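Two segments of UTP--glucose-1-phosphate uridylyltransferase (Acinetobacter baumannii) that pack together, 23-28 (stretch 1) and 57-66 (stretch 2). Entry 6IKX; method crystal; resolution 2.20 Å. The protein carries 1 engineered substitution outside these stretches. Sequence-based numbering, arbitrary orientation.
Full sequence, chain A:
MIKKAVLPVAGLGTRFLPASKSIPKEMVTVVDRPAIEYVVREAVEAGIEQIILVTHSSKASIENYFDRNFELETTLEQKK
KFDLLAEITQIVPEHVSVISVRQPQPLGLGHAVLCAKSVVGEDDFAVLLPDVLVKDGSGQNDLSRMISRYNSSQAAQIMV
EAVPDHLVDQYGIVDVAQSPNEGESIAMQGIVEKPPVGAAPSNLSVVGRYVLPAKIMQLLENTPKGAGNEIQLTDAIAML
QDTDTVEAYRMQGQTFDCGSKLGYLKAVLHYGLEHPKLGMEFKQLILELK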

# COMPACT_ATOMS: atom_id res chain seq x y z
N ILE A 23 9.95 -5.24 -1.23
CA ILE A 23 9.04 -5.78 -2.27
C ILE A 23 8.95 -7.28 -2.06
O ILE A 23 9.88 -7.92 -1.62
CB ILE A 23 9.51 -5.48 -3.72
CG1 ILE A 23 10.84 -6.18 -4.04
CG2 ILE A 23 9.55 -3.99 -4.00
CD1 ILE A 23 11.30 -6.04 -5.47
N PRO A 24 7.87 -7.93 -2.51
CA PRO A 24 7.84 -9.39 -2.44
C PRO A 24 9.04 -10.06 -3.10
O PRO A 24 9.47 -9.61 -4.15
CB PRO A 24 6.49 -9.66 -3.12
CG PRO A 24 5.64 -8.47 -2.73
CD PRO A 24 6.60 -7.32 -2.92
N LYS A 25 9.55 -11.15 -2.51
CA LYS A 25 10.53 -12.04 -3.21
C LYS A 25 9.95 -12.42 -4.58
O LYS A 25 10.72 -12.48 -5.52
CB LYS A 25 10.87 -13.32 -2.43
CG LYS A 25 9.66 -14.15 -1.99
CD LYS A 25 9.90 -15.18 -0.85
CE LYS A 25 8.85 -15.11 0.25
NZ LYS A 25 7.58 -15.82 -0.05
N GLU A 26 8.63 -12.62 -4.68
CA GLU A 26 7.96 -13.08 -5.92
C GLU A 26 8.06 -12.01 -7.00
O GLU A 26 7.96 -12.37 -8.16
CB GLU A 26 6.50 -13.42 -5.62
CG GLU A 26 6.36 -14.61 -4.67
CD GLU A 26 6.44 -14.28 -3.18
OE1 GLU A 26 6.68 -13.07 -2.80
OE2 GLU A 26 6.25 -15.22 -2.38
N MET A 27 8.30 -10.74 -6.61
CA MET A 27 8.30 -9.55 -7.52
C MET A 27 9.72 -9.18 -7.94
O MET A 27 9.93 -8.16 -8.63
CB MET A 27 7.57 -8.36 -6.88
CG MET A 27 6.07 -8.59 -6.82
SD MET A 27 5.40 -9.10 -8.44
CE MET A 27 5.38 -7.47 -9.17
N VAL A 28 10.67 -10.03 -7.61
CA VAL A 28 12.10 -9.85 -7.96
C VAL A 28 12.30 -10.10 -9.46
O VAL A 28 11.86 -11.16 -9.99
CB VAL A 28 12.90 -10.80 -7.06
CG1 VAL A 28 14.19 -11.29 -7.68
CG2 VAL A 28 13.14 -10.12 -5.72
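Stretch 2 (57-66) SSKASIENYF

Stretch 2 lies along stretch 1 with a short helix that includes residues 61-64, while stretch 1 makes a single 3-10 turn at residues 25-27. The two chains run in the same sense: the CA of Pro-24 is 5.8 Å from the CA of Lys-59, and three residues further along each chain the CA of Met-27 is 6.7 Å from the CA of Ile-62. The 3-10 turn is held by the backbone bonds from Met-27 N to Pro-24 O (2.9 Å) and from Val-28 N to Lys-25 O (3.2 Å); the helix by those from Asn-64 N to Ala-60 O (2.9 Å) and from Tyr-65 N to Ser-61 O (3.1 Å). Together the stretches bury 375 Å², and Met-27, Pro-24 and Lys-59 contribute most.

Met-27 has the largest covered area, 77 Å². Its CB points toward the helix and its chi angles are all m, so that the side chain runs past three residues of stretch 2: CG lies 3.3 Å from Ser-61 OG and 4.0 Å from Ile-62 CG1, and the terminal CE reaches to 4.0 Å from Tyr-65 CD1. The sulfur approaches the same ring obliquely, Met-27 SD lying 5.3 Å from the centroid of the Tyr-65 ring, 38° off its normal.

Pro-24, with 65 Å² covered, rests its ring against Lys-59, Ser-61 and Ile-62. Its CG is 3.5 Å from Lys-59 CD, its CD 3.2 Å from Ser-61 OG, and its CB 3.9 Å from Ile-62 CG1. Ile-62 thus touches both Pro-24 and Met-27, and it also meets Glu-26, whose CB is 3.6 Å from Ile-62 CD1.

Lys-59, with 62 Å² covered, leaves its backbone sideways, but its end comes nearer to stretch 1. The aliphatic part passes Pro-24 and carries the ammonium group to Glu-26: Lys-59 NZ donates a hydrogen bond to Glu-26 OE1 at 2.8 Å, forming a salt bridge. The other carboxylate oxygen is engaged within stretch 1, where Lys-25 NZ donates to Glu-26 OE2 at 2.7 Å. One carboxylate therefore pairs with two lysines and offsets the repulsion between their like charges, which stand close, Lys-25 NZ being 3.4 Å from Lys-59 NZ. A water adds a further link, accepting from Lys-25 N at 2.8 Å and, weakly, from Lys-59 NZ at 3.4 Å.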

# COMPACT_ATOMS: atom_id res chain seq x y z
N SER A 57 -0.26 -9.64 3.90
CA SER A 57 -0.64 -8.20 3.90
C SER A 57 0.44 -7.32 3.24
O SER A 57 0.08 -6.23 2.83
CB SER A 57 -0.94 -7.72 5.31
OG SER A 57 0.23 -7.81 6.10
N SER A 58 1.68 -7.75 3.13
CA SER A 58 2.76 -6.95 2.47
C SER A 58 2.87 -7.21 0.96
O SER A 58 3.72 -6.62 0.35
CB SER A 58 4.10 -7.20 3.12
OG SER A 58 4.60 -8.48 2.74
N LYS A 59 2.04 -8.07 0.36
CA LYS A 59 2.28 -8.64 -1.00
C LYS A 59 1.22 -8.17 -2.03
O LYS A 59 0.94 -8.98 -2.99
CB LYS A 59 2.20 -10.17 -0.95
CG LYS A 59 3.13 -10.90 0.02
CD LYS A 59 4.61 -10.79 -0.28
CE LYS A 59 5.45 -11.70 0.59
NZ LYS A 59 5.92 -12.89 -0.15
N ALA A 60 0.65 -6.96 -1.88
CA ALA A 60 -0.33 -6.36 -2.81
C ALA A 60 0.26 -6.30 -4.23
O ALA A 60 -0.47 -6.54 -5.16
CB ALA A 60 -0.73 -5.00 -2.37
N SER A 61 1.55 -6.02 -4.38
CA SER A 61 2.13 -5.82 -5.72
C SER A 61 2.02 -7.12 -6.55
O SER A 61 2.06 -7.05 -7.79
CB SER A 61 3.54 -5.33 -5.62
OG SER A 61 4.38 -6.31 -5.05
N ILE A 62 1.90 -8.28 -5.91
CA ILE A 62 1.68 -9.55 -6.65
C ILE A 62 0.28 -9.53 -7.27
O ILE A 62 0.14 -9.90 -8.43
CB ILE A 62 1.89 -10.79 -5.75
CG1 ILE A 62 3.26 -10.80 -5.05
CG2 ILE A 62 1.69 -12.05 -6.58
CD1 ILE A 62 3.52 -12.03 -4.18
N GLU A 63 -0.75 -9.26 -6.49
CA GLU A 63 -2.15 -9.16 -6.96
C GLU A 63 -2.24 -8.06 -8.03
O GLU A 63 -2.99 -8.24 -9.02
CB GLU A 63 -3.09 -8.88 -5.80
CG GLU A 63 -3.26 -10.10 -4.92
CD GLU A 63 -3.25 -9.83 -3.42
OE1 GLU A 63 -2.17 -10.05 -2.76
OE2 GLU A 63 -4.32 -9.43 -2.90
N ASN A 64 -1.48 -6.98 -7.85
CA ASN A 64 -1.57 -5.79 -8.73
C ASN A 64 -0.96 -6.14 -10.10
O ASN A 64 -1.51 -5.68 -11.12
CB ASN A 64 -0.99 -4.55 -8.05
CG ASN A 64 -1.87 -4.06 -6.92
OD1 ASN A 64 -3.07 -4.33 -6.91
ND2 ASN A 64 -1.30 -3.30 -5.99
N TYR A 65 0.03 -7.02 -10.13
CA TYR A 65 0.68 -7.49 -11.36
C TYR A 65 -0.35 -8.16 -12.28
O TYR A 65 -0.18 -8.06 -13.52
CB TYR A 65 1.91 -8.35 -11.03
CG TYR A 65 2.78 -8.60 -12.24
CD1 TYR A 65 3.60 -7.61 -12.74
CD2 TYR A 65 2.67 -9.79 -12.96
CE1 TYR A 65 4.33 -7.80 -13.90
CE2 TYR A 65 3.40 -10.01 -14.11
CZ TYR A 65 4.22 -9.01 -14.58
OH TYR A 65 4.96 -9.21 -15.68
N PHE A 66 -1.39 -8.83 -11.74
CA PHE A 66 -2.33 -9.64 -12.58
C PHE A 66 -3.65 -8.90 -12.75
O PHE A 66 -4.56 -9.51 -13.32
CB PHE A 66 -2.50 -11.05 -12.01
CG PHE A 66 -1.21 -11.83 -12.06
CD1 PHE A 66 -0.76 -12.38 -13.24
CD2 PHE A 66 -0.40 -11.94 -10.94
CE1 PHE A 66 0.46 -13.04 -13.32
CE2 PHE A 66 0.79 -12.65 -11.00
CZ PHE A 66 1.23 -13.18 -12.19
O HOH W 1 9.03 -11.68 0.18